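PDB 5JOZ: Non-reducing end alpha-L-arabinofuranosidase BoGH43B, which cleaves terminal non-reducing alpha-L-arabinofuranoside residues from the side branches of xyloglucan, converting S units to X units. Local coordinates for residues I90-Y104 against D116-I129. Sequence-based numbering, arbitrary orientation.
Sequences IGTNYGGKGSQGVFY and DPVWVGNWYVDPSI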
loop_
_atom_site.group_PDB
_atom_site.type_symbol
_atom_site.label_atom_id
_atom_site.label_comp_id
_atom_site.label_asym_id
_atom_site.label_seq_id
_atom_site.Cartn_x
_atom_site.Cartn_y
_atom_site.Cartn_z
ATOM N N ILE A 90 0.662 15.401 0.742
ATOM C CA ILE A 90 -0.699 15.748 0.350
ATOM C C ILE A 90 -1.350 14.487 -0.215
ATOM O O ILE A 90 -0.695 13.704 -0.895
ATOM C CB ILE A 90 -0.709 16.934 -0.673
ATOM C CG1 ILE A 90 -2.083 17.599 -0.744
ATOM C CG2 ILE A 90 -0.304 16.503 -2.074
ATOM C CD1 ILE A 90 -2.111 18.868 -1.564
ATOM N N GLY A 91 -2.623 14.275 0.098
ATOM C CA GLY A 91 -3.387 13.173 -0.484
ATOM C C GLY A 91 -4.866 13.438 -0.409
ATOM O O GLY A 91 -5.287 14.554 -0.079
ATOM N N THR A 92 -5.661 12.424 -0.720
ATOM C CA THR A 92 -7.120 12.506 -0.588
ATOM C C THR A 92 -7.672 11.337 0.242
ATOM O O THR A 92 -7.279 10.194 0.042
ATOM C CB THR A 92 -7.793 12.473 -1.964
ATOM O OG1 THR A 92 -6.975 13.154 -2.915
ATOM C CG2 THR A 92 -9.165 13.134 -1.913
ATOM N N ASN A 93 -8.590 11.639 1.157
ATOM C CA ASN A 93 -9.327 10.641 1.948
ATOM C C ASN A 93 -10.780 10.605 1.445
ATOM O O ASN A 93 -11.485 11.611 1.520
ATOM C CB ASN A 93 -9.247 11.039 3.428
ATOM C CG ASN A 93 -9.989 10.086 4.360
ATOM O OD1 ASN A 93 -11.141 9.702 4.122
ATOM N ND2 ASN A 93 -9.335 9.731 5.459
ATOM N N TYR A 94 -11.219 9.463 0.922
ATOM C CA TYR A 94 -12.612 9.280 0.487
ATOM C C TYR A 94 -13.339 8.314 1.402
ATOM O O TYR A 94 -12.935 7.155 1.517
ATOM C CB TYR A 94 -12.692 8.726 -0.941
ATOM C CG TYR A 94 -12.237 9.677 -2.034
ATOM C CD1 TYR A 94 -13.093 10.650 -2.551
ATOM C CD2 TYR A 94 -10.953 9.580 -2.573
ATOM C CE1 TYR A 94 -12.674 11.510 -3.558
ATOM C CE2 TYR A 94 -10.527 10.433 -3.581
ATOM C CZ TYR A 94 -11.388 11.398 -4.072
ATOM O OH TYR A 94 -10.948 12.239 -5.073
ATOM N N GLY A 95 -14.406 8.790 2.044
ATOM C CA GLY A 95 -15.387 7.919 2.694
ATOM C C GLY A 95 -15.325 7.813 4.204
ATOM O O GLY A 95 -16.267 7.316 4.820
ATOM N N GLY A 96 -14.225 8.257 4.809
ATOM C CA GLY A 96 -14.096 8.257 6.263
ATOM C C GLY A 96 -14.903 9.371 6.920
ATOM O O GLY A 96 -14.923 10.513 6.434
ATOM N N LYS A 97 -15.563 9.038 8.029
ATOM C CA LYS A 97 -16.367 10.006 8.767
ATOM C C LYS A 97 -15.439 11.084 9.294
ATOM O O LYS A 97 -14.477 10.787 10.014
ATOM C CB LYS A 97 -17.125 9.348 9.923
ATOM N N GLY A 98 -15.723 12.324 8.899
ATOM C CA GLY A 98 -14.905 13.482 9.254
ATOM C C GLY A 98 -13.892 13.904 8.200
ATOM O O GLY A 98 -13.108 14.817 8.449
ATOM N N SER A 99 -13.890 13.249 7.037
ATOM C CA SER A 99 -12.992 13.630 5.943
ATOM C C SER A 99 -13.609 14.774 5.143
ATOM O O SER A 99 -14.780 14.711 4.753
ATOM C CB SER A 99 -12.705 12.443 5.007
ATOM O OG SER A 99 -11.944 12.846 3.868
ATOM N N GLN A 100 -12.806 15.810 4.919
ATOM C CA GLN A 100 -13.124 16.912 4.012
ATOM C C GLN A 100 -12.376 16.781 2.664
ATOM O O GLN A 100 -12.268 17.748 1.928
ATOM C CB GLN A 100 -12.786 18.246 4.700
ATOM C CG GLN A 100 -13.381 18.410 6.108
ATOM C CD GLN A 100 -12.882 19.643 6.864
ATOM O OE1 GLN A 100 -12.575 19.570 8.055
ATOM N NE2 GLN A 100 -12.796 20.780 6.176
ATOM N N GLY A 101 -11.868 15.591 2.338
ATOM C CA GLY A 101 -11.298 15.313 1.010
ATOM C C GLY A 101 -9.791 15.489 0.990
ATOM O O GLY A 101 -9.070 14.746 1.656
ATOM N N VAL A 102 -9.310 16.478 0.236
ATOM C CA VAL A 102 -7.880 16.674 0.067
ATOM C C VAL A 102 -7.291 17.317 1.305
ATOM O O VAL A 102 -7.842 18.272 1.817
ATOM C CB VAL A 102 -7.581 17.496 -1.202
ATOM C CG1 VAL A 102 -6.104 17.848 -1.311
ATOM C CG2 VAL A 102 -8.028 16.713 -2.432
ATOM N N PHE A 103 -6.165 16.784 1.770
ATOM C CA PHE A 103 -5.464 17.294 2.958
ATOM C C PHE A 103 -3.959 17.215 2.740
ATOM O O PHE A 103 -3.502 16.458 1.899
ATOM C CB PHE A 103 -5.804 16.449 4.196
ATOM C CG PHE A 103 -5.248 15.060 4.122
ATOM C CD1 PHE A 103 -5.940 14.079 3.447
ATOM C CD2 PHE A 103 -3.990 14.761 4.641
ATOM C CE1 PHE A 103 -5.412 12.810 3.300
ATOM C CE2 PHE A 103 -3.456 13.486 4.508
ATOM C CZ PHE A 103 -4.175 12.509 3.833
ATOM N N TYR A 104 -3.196 17.951 3.535
ATOM C CA TYR A 104 -1.792 17.633 3.715
ATOM C C TYR A 104 -1.379 17.663 5.171
ATOM O O TYR A 104 -2.066 18.239 6.005
ATOM C CB TYR A 104 -0.863 18.508 2.840
ATOM C CG TYR A 104 -0.781 19.989 3.159
ATOM C CD1 TYR A 104 -1.690 20.890 2.610
ATOM C CD2 TYR A 104 0.243 20.500 3.971
ATOM C CE1 TYR A 104 -1.612 22.251 2.882
ATOM C CE2 TYR A 104 0.328 21.867 4.249
ATOM C CZ TYR A 104 -0.606 22.737 3.701
ATOM O OH TYR A 104 -0.545 24.091 3.961
ATOM N N ASP A 116 -1.487 17.345 12.325
ATOM C CA ASP A 116 -2.895 17.104 11.995
ATOM C C ASP A 116 -3.126 17.602 10.569
ATOM O O ASP A 116 -2.289 18.328 10.039
ATOM C CB ASP A 116 -3.808 17.817 13.006
ATOM C CG ASP A 116 -3.737 17.202 14.414
ATOM O OD1 ASP A 116 -3.186 16.090 14.588
ATOM O OD2 ASP A 116 -4.253 17.836 15.357
ATOM N N PRO A 117 -4.241 17.201 9.929
ATOM C CA PRO A 117 -4.403 17.598 8.528
ATOM C C PRO A 117 -4.748 19.075 8.344
ATOM O O PRO A 117 -5.469 19.668 9.149
ATOM C CB PRO A 117 -5.557 16.727 8.023
ATOM C CG PRO A 117 -6.185 16.105 9.211
ATOM C CD PRO A 117 -5.401 16.444 10.438
ATOM N N VAL A 118 -4.193 19.649 7.288
ATOM C CA VAL A 118 -4.601 20.937 6.773
ATOM C C VAL A 118 -5.502 20.620 5.584
ATOM O O VAL A 118 -5.027 20.217 4.511
ATOM C CB VAL A 118 -3.377 21.776 6.362
ATOM C CG1 VAL A 118 -3.816 23.098 5.740
ATOM C CG2 VAL A 118 -2.468 22.005 7.573
ATOM N N TRP A 119 -6.805 20.768 5.796
ATOM C CA TRP A 119 -7.797 20.497 4.763
ATOM C C TRP A 119 -7.851 21.698 3.815
ATOM O O TRP A 119 -8.081 22.837 4.247
ATOM C CB TRP A 119 -9.176 20.254 5.372
ATOM C CG TRP A 119 -9.232 19.169 6.390
ATOM C CD1 TRP A 119 -9.245 19.324 7.749
ATOM C CD2 TRP A 119 -9.305 17.766 6.145
ATOM N NE1 TRP A 119 -9.313 18.104 8.363
ATOM C CE2 TRP A 119 -9.347 17.125 7.407
ATOM C CE3 TRP A 119 -9.329 16.979 4.983
ATOM C CZ2 TRP A 119 -9.419 15.734 7.543
ATOM C CZ3 TRP A 119 -9.395 15.590 5.116
ATOM C CH2 TRP A 119 -9.448 14.985 6.391
ATOM N N VAL A 120 -7.639 21.428 2.528
ATOM C CA VAL A 120 -7.541 22.465 1.498
ATOM C C VAL A 120 -8.916 22.815 0.883
ATOM O O VAL A 120 -9.079 23.872 0.259
ATOM C CB VAL A 120 -6.503 22.085 0.401
ATOM C CG1 VAL A 120 -5.181 21.654 1.030
ATOM C CG2 VAL A 120 -7.025 21.002 -0.530
ATOM N N GLY A 121 -9.884 21.915 1.039
ATOM C CA GLY A 121 -11.276 22.198 0.737
ATOM C C GLY A 121 -11.742 21.794 -0.635
ATOM O O GLY A 121 -12.507 22.522 -1.264
ATOM N N ASN A 122 -11.295 20.633 -1.098
ATOM C CA ASN A 122 -11.856 20.018 -2.309
ATOM C C ASN A 122 -11.696 18.497 -2.268
ATOM O O ASN A 122 -11.018 17.958 -1.382
ATOM C CB ASN A 122 -11.256 20.636 -3.593
ATOM C CG ASN A 122 -9.743 20.479 -3.696
ATOM O OD1 ASN A 122 -9.221 19.380 -3.893
ATOM N ND2 ASN A 122 -9.034 21.596 -3.623
ATOM N N TRP A 123 -12.324 17.823 -3.228
ATOM C CA TRP A 123 -12.346 16.363 -3.284
ATOM C C TRP A 123 -11.602 15.809 -4.517
ATOM O O TRP A 123 -11.903 14.710 -4.993
ATOM C CB TRP A 123 -13.803 15.897 -3.254
ATOM C CG TRP A 123 -14.473 16.173 -1.939
ATOM C CD1 TRP A 123 -15.084 17.331 -1.560
ATOM C CD2 TRP A 123 -14.575 15.280 -0.824
ATOM N NE1 TRP A 123 -15.569 17.215 -0.280
ATOM C CE2 TRP A 123 -15.271 15.966 0.197
ATOM C CE3 TRP A 123 -14.146 13.969 -0.588
ATOM C CZ2 TRP A 123 -15.555 15.381 1.440
ATOM C CZ3 TRP A 123 -14.426 13.385 0.647
ATOM C CH2 TRP A 123 -15.124 14.092 1.645
ATOM N N TYR A 124 -10.617 16.551 -5.030
ATOM C CA TYR A 124 -9.895 16.095 -6.218
ATOM C C TYR A 124 -8.987 14.907 -5.878
ATOM O O TYR A 124 -8.354 14.867 -4.819
ATOM C CB TYR A 124 -9.102 17.235 -6.858
ATOM C CG TYR A 124 -9.971 18.369 -7.396
ATOM C CD1 TYR A 124 -11.014 18.117 -8.292
ATOM C CD2 TYR A 124 -9.738 19.694 -7.026
ATOM C CE1 TYR A 124 -11.808 19.146 -8.783
ATOM C CE2 TYR A 124 -10.529 20.732 -7.519
ATOM C CZ TYR A 124 -11.556 20.454 -8.397
ATOM O OH TYR A 124 -12.334 21.478 -8.889
ATOM N N VAL A 125 -8.974 13.917 -6.762
ATOM C CA VAL A 125 -8.085 12.767 -6.634
ATOM C C VAL A 125 -6.692 13.186 -7.096
ATOM O O VAL A 125 -6.555 14.111 -7.903
ATOM C CB VAL A 125 -8.630 11.549 -7.435
ATOM C CG1 VAL A 125 -8.405 11.694 -8.944
ATOM C CG2 VAL A 125 -8.041 10.245 -6.911
ATOM N N ASP A 126 -5.667 12.522 -6.571
ATOM C CA ASP A 126 -4.288 12.714 -7.010
ATOM C C ASP A 126 -3.795 14.162 -6.932
ATOM O O ASP A 126 -3.218 14.679 -7.885
ATOM C CB ASP A 126 -4.121 12.166 -8.441
ATOM C CG ASP A 126 -4.427 10.680 -8.541
ATOM O OD1 ASP A 126 -4.614 10.035 -7.490
ATOM O OD2 ASP A 126 -4.461 10.158 -9.679
ATOM N N PRO A 127 -4.011 14.824 -5.787
ATOM C CA PRO A 127 -3.455 16.164 -5.656
ATOM C C PRO A 127 -1.942 16.083 -5.603
ATOM O O PRO A 127 -1.407 15.210 -4.932
ATOM C CB PRO A 127 -4.005 16.637 -4.306
ATOM C CG PRO A 127 -4.184 15.372 -3.523
ATOM C CD PRO A 127 -4.634 14.359 -4.535
ATOM N N SER A 128 -1.258 16.971 -6.311
ATOM C CA SER A 128 0.195 17.020 -6.256
ATOM C C SER A 128 0.651 18.404 -5.893
ATOM O O SER A 128 -0.034 19.372 -6.197
ATOM C CB SER A 128 0.793 16.617 -7.595
ATOM O OG SER A 128 2.199 16.498 -7.489
ATOM N N ILE A 129 1.816 18.489 -5.251
ATOM C CA ILE A 129 2.421 19.780 -4.926
ATOM C C ILE A 129 3.843 19.835 -5.445
ATOM O O ILE A 129 4.476 18.805 -5.625
ATOM C CB ILE A 129 2.395 20.107 -3.407
ATOM C CG1 ILE A 129 2.870 18.926 -2.551
ATOM C CG2 ILE A 129 0.991 20.512 -2.961
ATOM C CD1 ILE A 129 3.140 19.292 -1.104
HETATM O O HOH W 1 -10.256 19.458 2.053
#
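Tyr104 and Val118 pair through both backbone N-H groups, Val118 N reaching Tyr104 O at 2.9 Å, and so add the short outermost strand 118-119 to strand 102-107. Val120 N to Val102 O and the nearly straight Val102 N to Asn122 O (2.8 Å) tie the following loop to Val102, and a water accepting from Gly121 N donates to Gln100 O and Val102 O. Two hydroxyls then hold the loop leaving this blade of the GH43 five-bladed beta-propeller. Thr92 OG1 donates in the carbonyl plane to Tyr124 O at 2.9 Å, its chi1 of -35° setting the hydroxyl beside the backbone N, while Tyr94 OH donates a hydrogen bond to Trp123 O at 2.7 Å from above that carbonyl's plane.

Phe103 and Trp119 share one face of the sheet, Tyr104 and Val118 the other. Trp119 is sandwiched: the extended Gln100 crosses one face with its amide stacked 19° from the indole plane, and Phe103 CB and Pro117 CB lie over the opposite face. The Phe103 ring turns its edge to the indole in an offset edge-to-face pair. With an alanine at Trp119, the Gln100 amide is likely to lose its platform and a gap to open beside Phe103. Gly101 CA lies over the face of Trp123, 3.7 Å from the centroid of the indole's six-membered ring, a CH-pi contact; a CB here would hit the indole, Asn122 O and, at phi 96°, Gln100 O, so glycine suits the site.

Among apolar contacts, Val102 CG1 presses tightly on Val120 CG2 (3.4 Å) and meets Pro127 CG, while Ile90 CD1 touches Pro127 and Ile129. Val118 CB sits over the Tyr104 ring, whose OH bonds to Pro154 O.

Backbone bonds thus hold the approach, the Thr92 and Tyr94 hydroxyls the chain before Asp126, and Pro127 packing the chain after it, consistent with positioning this inferred pKa modulator, whose OD2 accepts from Gly177 N, beside Glu176, the probable proton donor.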